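PDB 4DZH: amidohydrolase from Xanthomonas campestris pv. campestris, which probably deaminates 5'-methylthioadenosine or related adenosines as a zinc-dependent hydrolase with a TIM-barrel fold. Local coordinates for residues 321-326 with 405-410; 86-91 with 125-130; 411-414 with 419-422; 389-394 with 398-403. One frame throughout, in Å; residues are numbered along the deposited sequence.

Contact 1 (321-326 with 405-410). With MG (magnesium ion), chain B.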
loop_
_atom_site.group_PDB
_atom_site.type_symbol
_atom_site.label_atom_id
_atom_site.label_comp_id
_atom_site.label_asym_id
_atom_site.label_seq_id
_atom_site.Cartn_x
_atom_site.Cartn_y
_atom_site.Cartn_z
ATOM N N ASN A 321 -3.875 -8.670 -7.012
ATOM C CA ASN A 321 -3.199 -7.900 -5.971
ATOM C C ASN A 321 -2.892 -6.463 -6.349
ATOM O O ASN A 321 -3.401 -5.560 -5.688
ATOM C CB ASN A 321 -1.978 -8.676 -5.387
ATOM C CG ASN A 321 -1.430 -8.004 -4.134
ATOM O OD1 ASN A 321 -1.012 -6.827 -4.169
ATOM N ND2 ASN A 321 -1.439 -8.724 -3.027
ATOM N N ASN A 322 -2.058 -6.150 -7.356
ATOM C CA ASN A 322 -1.456 -7.052 -8.353
ATOM C C ASN A 322 0.064 -7.096 -8.204
ATOM O O ASN A 322 0.796 -7.324 -9.201
ATOM C CB ASN A 322 -1.799 -6.487 -9.722
ATOM C CG ASN A 322 -3.233 -6.738 -10.078
ATOM O OD1 ASN A 322 -3.904 -7.554 -9.449
ATOM N ND2 ASN A 322 -3.725 -6.017 -11.069
ATOM N N ASP A 323 0.568 -6.829 -6.992
ATOM C CA ASP A 323 2.025 -6.924 -6.776
ATOM C C ASP A 323 2.368 -7.990 -5.740
ATOM O O ASP A 323 1.492 -8.657 -5.163
ATOM C CB ASP A 323 2.646 -5.581 -6.436
ATOM C CG ASP A 323 1.981 -4.903 -5.248
ATOM O OD1 ASP A 323 1.443 -5.626 -4.380
ATOM O OD2 ASP A 323 2.083 -3.661 -5.134
ATOM N N LEU A 324 3.671 -8.204 -5.540
ATOM C CA LEU A 324 4.159 -9.164 -4.519
ATOM C C LEU A 324 4.781 -8.383 -3.378
ATOM O O LEU A 324 5.796 -8.786 -2.794
ATOM C CB LEU A 324 5.240 -10.095 -5.107
ATOM C CG LEU A 324 4.694 -10.968 -6.229
ATOM C CD1 LEU A 324 5.856 -11.788 -6.884
ATOM C CD2 LEU A 324 3.482 -11.913 -5.833
ATOM N N ASP A 325 4.206 -7.234 -3.063
ATOM C CA ASP A 325 4.814 -6.295 -2.136
ATOM C C ASP A 325 4.384 -6.655 -0.721
ATOM O O ASP A 325 3.230 -6.336 -0.320
ATOM C CB ASP A 325 4.329 -4.871 -2.491
ATOM C CG ASP A 325 4.901 -3.772 -1.561
ATOM O OD1 ASP A 325 5.468 -4.122 -0.499
ATOM O OD2 ASP A 325 4.753 -2.574 -1.896
ATOM N N MET A 326 5.258 -7.318 0.027
ATOM C CA MET A 326 4.897 -7.676 1.406
ATOM C C MET A 326 4.914 -6.488 2.340
ATOM O O MET A 326 4.259 -6.534 3.390
ATOM C CB MET A 326 5.809 -8.794 1.936
ATOM C CG MET A 326 5.468 -10.151 1.370
ATOM S SD MET A 326 3.964 -10.853 2.103
ATOM C CE MET A 326 4.496 -11.101 3.815
ATOM N N ALA A 405 7.511 2.573 5.664
ATOM C CA ALA A 405 8.523 2.097 4.750
ATOM C C ALA A 405 7.894 1.510 3.515
ATOM O O ALA A 405 6.915 0.728 3.603
ATOM C CB ALA A 405 9.377 1.033 5.440
ATOM N N GLY A 406 8.449 1.851 2.359
ATOM C CA GLY A 406 8.094 1.178 1.133
ATOM C C GLY A 406 9.095 0.110 0.752
ATOM O O GLY A 406 10.245 0.130 1.181
ATOM N N ARG A 407 8.683 -0.824 -0.087
ATOM C CA ARG A 407 9.548 -1.927 -0.441
ATOM C C ARG A 407 10.829 -1.506 -1.207
ATOM O O ARG A 407 11.816 -2.268 -1.247
ATOM C CB ARG A 407 8.775 -2.971 -1.232
ATOM C CG ARG A 407 8.248 -2.468 -2.508
ATOM C CD ARG A 407 7.870 -3.693 -3.321
ATOM N NE ARG A 407 7.095 -3.283 -4.488
ATOM C CZ ARG A 407 6.543 -4.127 -5.353
ATOM N NH1 ARG A 407 6.725 -5.493 -5.261
ATOM N NH2 ARG A 407 5.791 -3.575 -6.341
ATOM N N HIS A 408 10.815 -0.302 -1.786
ATOM C CA HIS A 408 11.980 0.163 -2.534
ATOM C C HIS A 408 13.052 0.606 -1.557
ATOM O O HIS A 408 14.185 0.877 -1.990
ATOM C CB HIS A 408 11.575 1.339 -3.414
ATOM C CG HIS A 408 11.095 2.510 -2.618
ATOM N ND1 HIS A 408 9.818 2.590 -2.091
ATOM C CD2 HIS A 408 11.728 3.648 -2.232
ATOM C CE1 HIS A 408 9.681 3.729 -1.424
ATOM N NE2 HIS A 408 10.824 4.390 -1.495
ATOM N N GLN A 409 12.737 0.653 -0.260
ATOM C CA GLN A 409 13.775 0.984 0.722
ATOM C C GLN A 409 14.607 -0.219 1.109
ATOM O O GLN A 409 15.556 -0.082 1.892
ATOM C CB GLN A 409 13.180 1.603 1.952
ATOM C CG GLN A 409 12.458 2.931 1.570
ATOM C CD GLN A 409 11.911 3.613 2.766
ATOM O OE1 GLN A 409 10.691 3.763 2.893
ATOM N NE2 GLN A 409 12.794 4.074 3.655
ATOM N N VAL A 410 14.217 -1.403 0.648
ATOM C CA VAL A 410 15.102 -2.560 0.831
ATOM C C VAL A 410 16.381 -2.368 0.036
ATOM O O VAL A 410 16.333 -2.149 -1.179
ATOM C CB VAL A 410 14.376 -3.867 0.384
ATOM C CG1 VAL A 410 15.335 -5.066 0.373
ATOM C CG2 VAL A 410 13.150 -4.125 1.315
HETATM MG MG MG B . -0.200 -5.321 -3.182
HETATM O O HOH W 1 -1.298 -4.180 -4.659
HETATM O O HOH W 2 3.528 -1.413 -5.600
HETATM O O HOH W 3 0.745 -3.464 -2.712
HETATM O O HOH W 4 8.344 -7.506 -3.376
HETATM O O HOH W 5 5.749 -0.616 -0.591
HETATM O O HOH W 6 0.798 -6.417 -1.769
#
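R407 sets its CG between its own backbone N and carbonyl carbon (chi1 62°), and from there the chain runs extended to NE. D325 holds its CG anti to the backbone N (chi1 180°), which lays the carboxylate alongside that chain. The contact joins a magnesium-binding loop of the TIM-barrel amidohydrolase, 321-326, to the loop before strand 410-415. The carboxylate of D325 and the guanidinium of R407 are stacked, their planes only 9° apart. D325 CB sits over one guanidinium face, and D325 OD2 is 3.6 Å from R407 NE. This salt bridge is one of charge alone, since no N-H points at the oxygen. D325 OD1 instead takes the backbone N of S328, as an N-cap of helix 326-341. D323 OD2 makes a second, long charge pair with R407 NH2, and R407 NH1 has its stronger partner in E127. The magnesium ion is bound by N321 OD1 and D323 OD1, with E289 and three waters completing six ligands. N321 OD1 also accepts from D323 N at 3.2 Å, an Asx turn that ties the two ligand residues together. One of the bridging waters donates to D325 OD2 at 2.6 Å and accepts from R407 N at 3.0 Å.

Contact 2 (86-91 with 125-130)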
loop_
_atom_site.group_PDB
_atom_site.type_symbol
_atom_site.label_atom_id
_atom_site.label_comp_id
_atom_site.label_asym_id
_atom_site.label_seq_id
_atom_site.Cartn_x
_atom_site.Cartn_y
_atom_site.Cartn_z
ATOM N N LEU A 86 3.307 -13.160 -14.638
ATOM C CA LEU A 86 3.091 -12.953 -16.083
ATOM C C LEU A 86 1.654 -12.550 -16.454
ATOM O O LEU A 86 1.404 -12.104 -17.565
ATOM C CB LEU A 86 3.561 -14.209 -16.878
ATOM C CG LEU A 86 5.075 -14.440 -16.764
ATOM C CD1 LEU A 86 5.401 -15.745 -17.460
ATOM C CD2 LEU A 86 5.895 -13.289 -17.348
ATOM N N LEU A 87 0.710 -12.657 -15.513
ATOM C CA LEU A 87 -0.674 -12.261 -15.767
ATOM C C LEU A 87 -1.017 -10.939 -15.002
ATOM O O LEU A 87 -2.187 -10.646 -14.730
ATOM C CB LEU A 87 -1.648 -13.370 -15.362
ATOM C CG LEU A 87 -1.460 -14.720 -16.079
ATOM C CD1 LEU A 87 -2.693 -15.598 -15.905
ATOM C CD2 LEU A 87 -1.196 -14.474 -17.532
ATOM N N ARG A 88 0.012 -10.163 -14.671
ATOM C CA ARG A 88 -0.190 -8.954 -13.882
ATOM C C ARG A 88 -1.198 -8.014 -14.506
ATOM O O ARG A 88 -0.945 -7.511 -15.590
ATOM C CB ARG A 88 1.159 -8.250 -13.716
ATOM C CG ARG A 88 1.140 -7.145 -12.645
ATOM C CD ARG A 88 2.448 -6.395 -12.560
ATOM N NE ARG A 88 3.701 -7.166 -12.575
ATOM C CZ ARG A 88 4.322 -7.667 -11.510
ATOM N NH1 ARG A 88 3.790 -7.596 -10.280
ATOM N NH2 ARG A 88 5.511 -8.240 -11.673
ATOM N N GLY A 89 -2.327 -7.769 -13.813
ATOM C CA GLY A 89 -3.366 -6.866 -14.301
ATOM C C GLY A 89 -4.062 -7.351 -15.559
ATOM O O GLY A 89 -4.589 -6.550 -16.312
ATOM N N VAL A 90 -4.081 -8.663 -15.798
ATOM C CA VAL A 90 -4.643 -9.166 -17.067
ATOM C C VAL A 90 -6.158 -9.025 -17.079
ATOM O O VAL A 90 -6.786 -8.918 -18.158
ATOM C CB VAL A 90 -4.194 -10.639 -17.357
ATOM C CG1 VAL A 90 -4.795 -11.610 -16.355
ATOM C CG2 VAL A 90 -4.562 -11.054 -18.785
ATOM N N ALA A 91 -6.770 -8.980 -15.896
ATOM C CA ALA A 91 -8.239 -8.940 -15.847
ATOM C C ALA A 91 -8.828 -8.300 -14.583
ATOM O O ALA A 91 -9.428 -8.971 -13.745
ATOM C CB ALA A 91 -8.802 -10.344 -16.023
ATOM N N ILE A 125 10.820 -14.079 -8.360
ATOM C CA ILE A 125 11.985 -14.097 -7.489
ATOM C C ILE A 125 12.683 -12.719 -7.505
ATOM O O ILE A 125 13.010 -12.155 -6.458
ATOM C CB ILE A 125 12.949 -15.214 -7.904
ATOM C CG1 ILE A 125 12.367 -16.583 -7.567
ATOM C CG2 ILE A 125 14.342 -14.967 -7.264
ATOM C CD1 ILE A 125 13.158 -17.735 -8.206
ATOM N N ALA A 126 12.827 -12.118 -8.689
ATOM C CA ALA A 126 13.393 -10.765 -8.760
ATOM C C ALA A 126 12.528 -9.748 -7.972
ATOM O O ALA A 126 13.051 -8.921 -7.214
ATOM C CB ALA A 126 13.552 -10.356 -10.234
ATOM N N GLU A 127 11.210 -9.788 -8.188
ATOM C CA GLU A 127 10.327 -8.862 -7.498
ATOM C C GLU A 127 10.353 -9.060 -5.983
ATOM O O GLU A 127 10.362 -8.078 -5.206
ATOM C CB GLU A 127 8.887 -8.971 -8.029
ATOM C CG GLU A 127 7.955 -7.984 -7.298
ATOM C CD GLU A 127 6.560 -7.929 -7.855
ATOM O OE1 GLU A 127 6.273 -8.545 -8.890
ATOM O OE2 GLU A 127 5.742 -7.239 -7.199
ATOM N N MET A 128 10.438 -10.329 -5.569
ATOM C CA MET A 128 10.424 -10.646 -4.142
ATOM C C MET A 128 11.699 -10.167 -3.495
ATOM O O MET A 128 11.645 -9.478 -2.501
ATOM C CB MET A 128 10.197 -12.125 -3.891
ATOM C CG MET A 128 8.772 -12.522 -4.243
ATOM S SD MET A 128 8.411 -14.237 -3.775
ATOM C CE MET A 128 9.560 -15.129 -4.870
ATOM N N LEU A 129 12.835 -10.449 -4.126
ATOM C CA LEU A 129 14.130 -10.028 -3.547
ATOM C C LEU A 129 14.227 -8.504 -3.434
ATOM O O LEU A 129 14.649 -7.967 -2.419
ATOM C CB LEU A 129 15.328 -10.547 -4.351
ATOM C CG LEU A 129 15.484 -12.061 -4.302
ATOM C CD1 LEU A 129 16.481 -12.568 -5.344
ATOM C CD2 LEU A 129 15.896 -12.486 -2.873
ATOM N N ARG A 130 13.749 -7.811 -4.467
ATOM C CA ARG A 130 13.842 -6.345 -4.509
ATOM C C ARG A 130 12.981 -5.706 -3.397
ATOM O O ARG A 130 13.209 -4.561 -2.970
ATOM C CB ARG A 130 13.480 -5.831 -5.901
ATOM C CG ARG A 130 14.662 -5.974 -6.920
ATOM C CD ARG A 130 14.197 -5.977 -8.348
ATOM N NE ARG A 130 13.472 -4.760 -8.725
ATOM C CZ ARG A 130 14.012 -3.696 -9.316
ATOM N NH1 ARG A 130 15.321 -3.636 -9.582
ATOM N NH2 ARG A 130 13.222 -2.678 -9.655
#
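The guanidinium of R88 offers its edge to the carboxylate of E127, whose OE1 lies close to the guanidinium plane. The two flat groups are turned 42° against each other. The grip is end-on, with both terminal nitrogens of R88 on one oxygen: NH2 to E127 OE1 is 2.9 Å and NH1 to E127 OE1 is 3.0 Å. Both bonds are bent at the hydrogen, to less than 150°. OE1 is met on its syn side, somewhat out of the carboxylate plane. E127 reaches across from its helix as an extended chain, while R88 bends at chi3 (-45°) to present NH1 and NH2. R88 belongs to a type II beta turn, L87 to V90, in the loop after strand 69-80 of the amidohydrolase barrel. The salt bridge ties that loop to helix 114-130. E127 OE2 goes elsewhere, to R407 NH1 and to L324 N beside the magnesium site. The carboxylate is buried between two arginines, which probably favours its charged form. R88 NH1 also donates to N322 O, and R88 NE reaches Q392 O of the second subunit.

Contact 3 (411-414 with 419-422); sequences TDVW and PKLV
Strands 410-415 and 418-422 run antiparallel, and V413 pairs with L421 as a hydrogen-bonded pair with CA atoms 4.9 Å apart. V413 N donates to L421 O at 3.0 Å. V413 O takes two donors in return: K420 N at 2.8 Å, nearly straight at 171°, and L421 N at 3.3 Å. The register therefore slips by one residue, and W414 faces P419 as a non-hydrogen-bonded pair. On the V413 face, V413 CB meets L421 CB at 3.7 Å, and V413 CG2 lies near both CB and CD2 of the leucine. L421 has CG anti to the backbone N (chi1 -173°), and its CD2 ends near T411 O. K420 brings CB close to V413 O, then bends away at chi2 and chi3, and its NZ binds H153 O. W414 CD1 lies 3.8 Å from P419 N, the proline coming obliquely to the indole, with P419 CG a little farther. D412 CA gives a CH...O contact to L421 O, while the D412 carboxylate turns to R66 as a salt bridge. Helix 114-130 packs on the V413 face through L129. Two consecutive residues, K420 and L421, facing the single V413 make this a classic beta bulge in a beta hairpin.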
loop_
_atom_site.group_PDB
_atom_site.type_symbol
_atom_site.label_atom_id
_atom_site.label_comp_id
_atom_site.label_asym_id
_atom_site.label_seq_id
_atom_site.Cartn_x
_atom_site.Cartn_y
_atom_site.Cartn_z
ATOM N N THR A 411 17.544 -2.462 0.673
ATOM C CA THR A 411 18.792 -2.278 -0.072
ATOM C C THR A 411 19.658 -3.511 -0.192
ATOM O O THR A 411 20.334 -3.705 -1.192
ATOM C CB THR A 411 19.648 -1.171 0.550
ATOM O OG1 THR A 411 19.921 -1.493 1.920
ATOM C CG2 THR A 411 18.904 0.192 0.472
ATOM N N ASP A 412 19.567 -4.383 0.795
ATOM C CA ASP A 412 20.370 -5.607 0.772
ATOM C C ASP A 412 19.573 -6.794 1.315
ATOM O O ASP A 412 18.811 -6.635 2.255
ATOM C CB ASP A 412 21.666 -5.435 1.578
ATOM C CG ASP A 412 22.520 -4.230 1.094
ATOM O OD1 ASP A 412 23.372 -4.386 0.181
ATOM O OD2 ASP A 412 22.301 -3.122 1.610
ATOM N N VAL A 413 19.815 -7.927 0.692
ATOM C CA VAL A 413 19.130 -9.174 1.020
ATOM C C VAL A 413 20.103 -10.341 0.960
ATOM O O VAL A 413 20.864 -10.510 -0.026
ATOM C CB VAL A 413 18.033 -9.430 -0.013
ATOM C CG1 VAL A 413 17.416 -10.819 0.216
ATOM C CG2 VAL A 413 16.992 -8.337 0.088
ATOM N N TRP A 414 20.068 -11.166 2.000
ATOM C CA TRP A 414 20.831 -12.415 2.035
ATOM C C TRP A 414 19.878 -13.563 2.308
ATOM O O TRP A 414 18.938 -13.409 3.103
ATOM C CB TRP A 414 21.838 -12.415 3.175
ATOM C CG TRP A 414 22.896 -11.353 3.101
ATOM C CD1 TRP A 414 24.187 -11.505 2.636
ATOM C CD2 TRP A 414 22.782 -10.001 3.540
ATOM N NE1 TRP A 414 24.879 -10.318 2.764
ATOM C CE2 TRP A 414 24.051 -9.387 3.331
ATOM C CE3 TRP A 414 21.750 -9.251 4.114
ATOM C CZ2 TRP A 414 24.282 -8.045 3.627
ATOM C CZ3 TRP A 414 21.998 -7.893 4.418
ATOM C CH2 TRP A 414 23.255 -7.324 4.180
ATOM N N PRO A 419 24.651 -13.320 -0.623
ATOM C CA PRO A 419 24.073 -12.046 -1.102
ATOM C C PRO A 419 23.206 -12.248 -2.323
ATOM O O PRO A 419 23.675 -12.841 -3.307
ATOM C CB PRO A 419 25.299 -11.215 -1.517
ATOM C CG PRO A 419 26.487 -11.914 -0.923
ATOM C CD PRO A 419 26.126 -13.367 -0.715
ATOM N N LYS A 420 21.960 -11.747 -2.266
ATOM C CA LYS A 420 21.025 -11.852 -3.379
ATOM C C LYS A 420 20.753 -10.503 -3.973
ATOM O O LYS A 420 20.481 -10.400 -5.180
ATOM C CB LYS A 420 19.671 -12.383 -2.890
ATOM C CG LYS A 420 19.808 -13.602 -1.983
ATOM C CD LYS A 420 20.617 -14.633 -2.644
ATOM C CE LYS A 420 20.097 -15.017 -4.001
ATOM N NZ LYS A 420 20.961 -16.092 -4.579
ATOM N N LEU A 421 20.756 -9.491 -3.119
ATOM C CA LEU A 421 20.508 -8.100 -3.540
ATOM C C LEU A 421 21.583 -7.340 -2.829
ATOM O O LEU A 421 21.719 -7.441 -1.596
ATOM C CB LEU A 421 19.101 -7.602 -3.097
ATOM C CG LEU A 421 18.728 -6.206 -3.669
ATOM C CD1 LEU A 421 18.257 -6.378 -5.108
ATOM C CD2 LEU A 421 17.706 -5.535 -2.776
ATOM N N VAL A 422 22.364 -6.571 -3.600
ATOM C CA VAL A 422 23.472 -5.797 -3.054
ATOM C C VAL A 422 23.332 -4.364 -3.552
ATOM O O VAL A 422 23.500 -4.135 -4.760
ATOM C CB VAL A 422 24.798 -6.374 -3.544
ATOM C CG1 VAL A 422 25.971 -5.418 -3.220
ATOM C CG2 VAL A 422 25.036 -7.809 -2.951
#

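Contact 4 (389-394 with 398-403)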
loop_
_atom_site.group_PDB
_atom_site.type_symbol
_atom_site.label_atom_id
_atom_site.label_comp_id
_atom_site.label_asym_id
_atom_site.label_seq_id
_atom_site.Cartn_x
_atom_site.Cartn_y
_atom_site.Cartn_z
ATOM N N LEU A 389 13.758 10.231 3.454
ATOM C CA LEU A 389 12.925 11.179 4.132
ATOM C C LEU A 389 11.505 10.620 4.387
ATOM O O LEU A 389 10.808 11.072 5.298
ATOM C CB LEU A 389 12.882 12.496 3.334
ATOM C CG LEU A 389 12.354 12.516 1.922
ATOM C CD1 LEU A 389 10.874 12.821 2.017
ATOM C CD2 LEU A 389 13.047 13.609 1.137
ATOM N N GLU A 390 11.116 9.663 3.557
ATOM C CA GLU A 390 9.820 8.983 3.720
ATOM C C GLU A 390 9.729 8.276 5.062
ATOM O O GLU A 390 8.616 8.031 5.577
ATOM C CB GLU A 390 9.593 7.972 2.598
ATOM C CG GLU A 390 9.155 8.616 1.264
ATOM C CD GLU A 390 10.336 9.225 0.516
ATOM O OE1 GLU A 390 11.491 8.879 0.837
ATOM O OE2 GLU A 390 10.103 10.054 -0.386
ATOM N N THR A 391 10.881 7.960 5.633
ATOM C CA THR A 391 10.867 7.293 6.931
ATOM C C THR A 391 11.518 8.143 8.031
ATOM O O THR A 391 12.006 7.633 9.043
ATOM C CB THR A 391 11.465 5.859 6.857
ATOM O OG1 THR A 391 12.651 5.859 6.112
ATOM C CG2 THR A 391 10.488 4.921 6.114
ATOM N N GLN A 392 11.441 9.465 7.866
ATOM C CA GLN A 392 11.950 10.397 8.869
ATOM C C GLN A 392 10.843 11.370 9.244
ATOM O O GLN A 392 9.968 11.631 8.397
ATOM C CB GLN A 392 13.132 11.161 8.251
ATOM C CG GLN A 392 14.399 10.288 8.064
ATOM C CD GLN A 392 15.039 9.966 9.417
ATOM O OE1 GLN A 392 15.125 10.854 10.267
ATOM N NE2 GLN A 392 15.469 8.691 9.644
ATOM N N PRO A 393 10.833 11.915 10.494
ATOM C CA PRO A 393 11.707 11.511 11.605
ATOM C C PRO A 393 11.369 10.085 11.999
ATOM O O PRO A 393 10.229 9.620 11.789
ATOM C CB PRO A 393 11.252 12.399 12.762
ATOM C CG PRO A 393 9.890 12.754 12.456
ATOM C CD PRO A 393 9.800 12.846 10.963
ATOM N N LEU A 394 12.342 9.454 12.626
ATOM C CA LEU A 394 12.191 8.068 13.063
ATOM C C LEU A 394 11.844 8.043 14.546
ATOM O O LEU A 394 12.749 7.952 15.409
ATOM C CB LEU A 394 13.519 7.367 12.778
ATOM C CG LEU A 394 13.539 5.836 12.893
ATOM C CD1 LEU A 394 12.479 5.239 12.020
ATOM C CD2 LEU A 394 14.900 5.299 12.519
ATOM N N LEU A 398 9.678 0.001 14.645
ATOM C CA LEU A 398 8.662 -1.007 14.260
ATOM C C LEU A 398 7.481 -0.347 13.515
ATOM O O LEU A 398 7.055 -0.836 12.467
ATOM C CB LEU A 398 8.165 -1.825 15.454
ATOM C CG LEU A 398 9.338 -2.591 16.068
ATOM C CD1 LEU A 398 8.868 -3.326 17.305
ATOM C CD2 LEU A 398 9.960 -3.558 15.063
ATOM N N SER A 399 6.986 0.765 14.059
ATOM C CA SER A 399 5.969 1.586 13.411
ATOM C C SER A 399 6.387 1.937 12.001
ATOM O O SER A 399 5.586 1.882 11.061
ATOM C CB SER A 399 5.851 2.934 14.149
ATOM O OG SER A 399 5.090 2.799 15.332
ATOM N N GLN A 400 7.628 2.373 11.858
ATOM C CA GLN A 400 8.110 2.807 10.554
ATOM C C GLN A 400 8.143 1.702 9.524
ATOM O O GLN A 400 7.826 1.910 8.352
ATOM C CB GLN A 400 9.493 3.425 10.694
ATOM C CG GLN A 400 9.562 4.716 9.891
ATOM C CD GLN A 400 8.913 5.863 10.632
ATOM O OE1 GLN A 400 7.802 5.770 11.163
ATOM N NE2 GLN A 400 9.672 6.998 10.708
ATOM N N LEU A 401 8.521 0.501 9.956
ATOM C CA LEU A 401 8.615 -0.603 9.008
ATOM C C LEU A 401 7.237 -1.011 8.504
ATOM O O LEU A 401 7.080 -1.414 7.330
ATOM C CB LEU A 401 9.252 -1.810 9.702
ATOM C CG LEU A 401 10.752 -1.591 9.858
ATOM C CD1 LEU A 401 11.320 -2.714 10.782
ATOM C CD2 LEU A 401 11.483 -1.603 8.560
ATOM N N ILE A 402 6.238 -0.891 9.357
ATOM C CA ILE A 402 4.891 -1.321 8.978
ATOM C C ILE A 402 4.061 -0.220 8.312
ATOM O O ILE A 402 3.375 -0.481 7.310
ATOM C CB ILE A 402 4.169 -1.870 10.205
ATOM C CG1 ILE A 402 4.886 -3.145 10.737
ATOM C CG2 ILE A 402 2.718 -2.221 9.877
ATOM C CD1 ILE A 402 4.778 -4.317 9.782
ATOM N N TYR A 403 4.121 1.013 8.832
ATOM C CA TYR A 403 3.188 2.030 8.381
ATOM C C TYR A 403 3.787 3.078 7.471
ATOM O O TYR A 403 3.044 3.970 6.984
ATOM C CB TYR A 403 2.548 2.730 9.575
ATOM C CG TYR A 403 1.764 1.801 10.516
ATOM C CD1 TYR A 403 0.689 1.040 10.053
ATOM C CD2 TYR A 403 2.125 1.679 11.860
ATOM C CE1 TYR A 403 -0.021 0.190 10.895
ATOM C CE2 TYR A 403 1.421 0.815 12.720
ATOM C CZ TYR A 403 0.349 0.080 12.223
ATOM O OH TYR A 403 -0.375 -0.766 13.044
#
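This is a buried contact in which one glutamine of helix 397-403 is held by the loop that leads into that helix. The loop, 389-394, follows strand 381-385, and only three residues separate it from segment 398-403. Q400 does nearly all the work. Its side chain bends at chi2 (79°), which turns the amide in toward the loop backbone. There NE2 gives one N-H to each of two backbone carbonyls, T391 O and P393 O, both at 2.9 Å. Both oxygens lie close to the plane of the Q400 amide, so the two bonds together fix its rotation. They differ in quality. The bond to T391 O is the straighter, at 159°, but comes from above that carbonyl plane. The one to P393 O is more bent, at 133°, and is tilted from the plane. A cis peptide before P393 shapes this part of the loop. The aliphatic part of Q400 is packed as well: L394 CD1 touches Q400 CG at 3.6 Å, and T391 CB lies 3.8 Å from the same CG. T391 OG1 turns away to L386 O and Q409 NE2. L394 O of the loop receives R442 NH2 of the second subunit, and S399 OG binds D92 of that subunit. Within the chain, I402 and Y403 pack the helix against helices 326-341 and 349-363.

In the fold
Contacts 1 and 2 meet at E127, with their centres 11 Å apart. E127 OE2 lies 2.8 Å from R407 NH1 and 2.8 Å from L324 N, so the E127 carboxylate links contact 2 to the magnesium loop. The side chain of E127 is about 7 Å from the magnesium ion. L324 is about 11 Å by its side chain from a bound zinc ion. Contact 4 joins contact 1 through Q400 O and A405 N, 2.8 Å apart, and both touch the second subunit, as does contact 2. Contact 3 lies away from the metal sites and from that subunit. It packs against contact 2, where L129 O is 3.5 Å from V413 CG2.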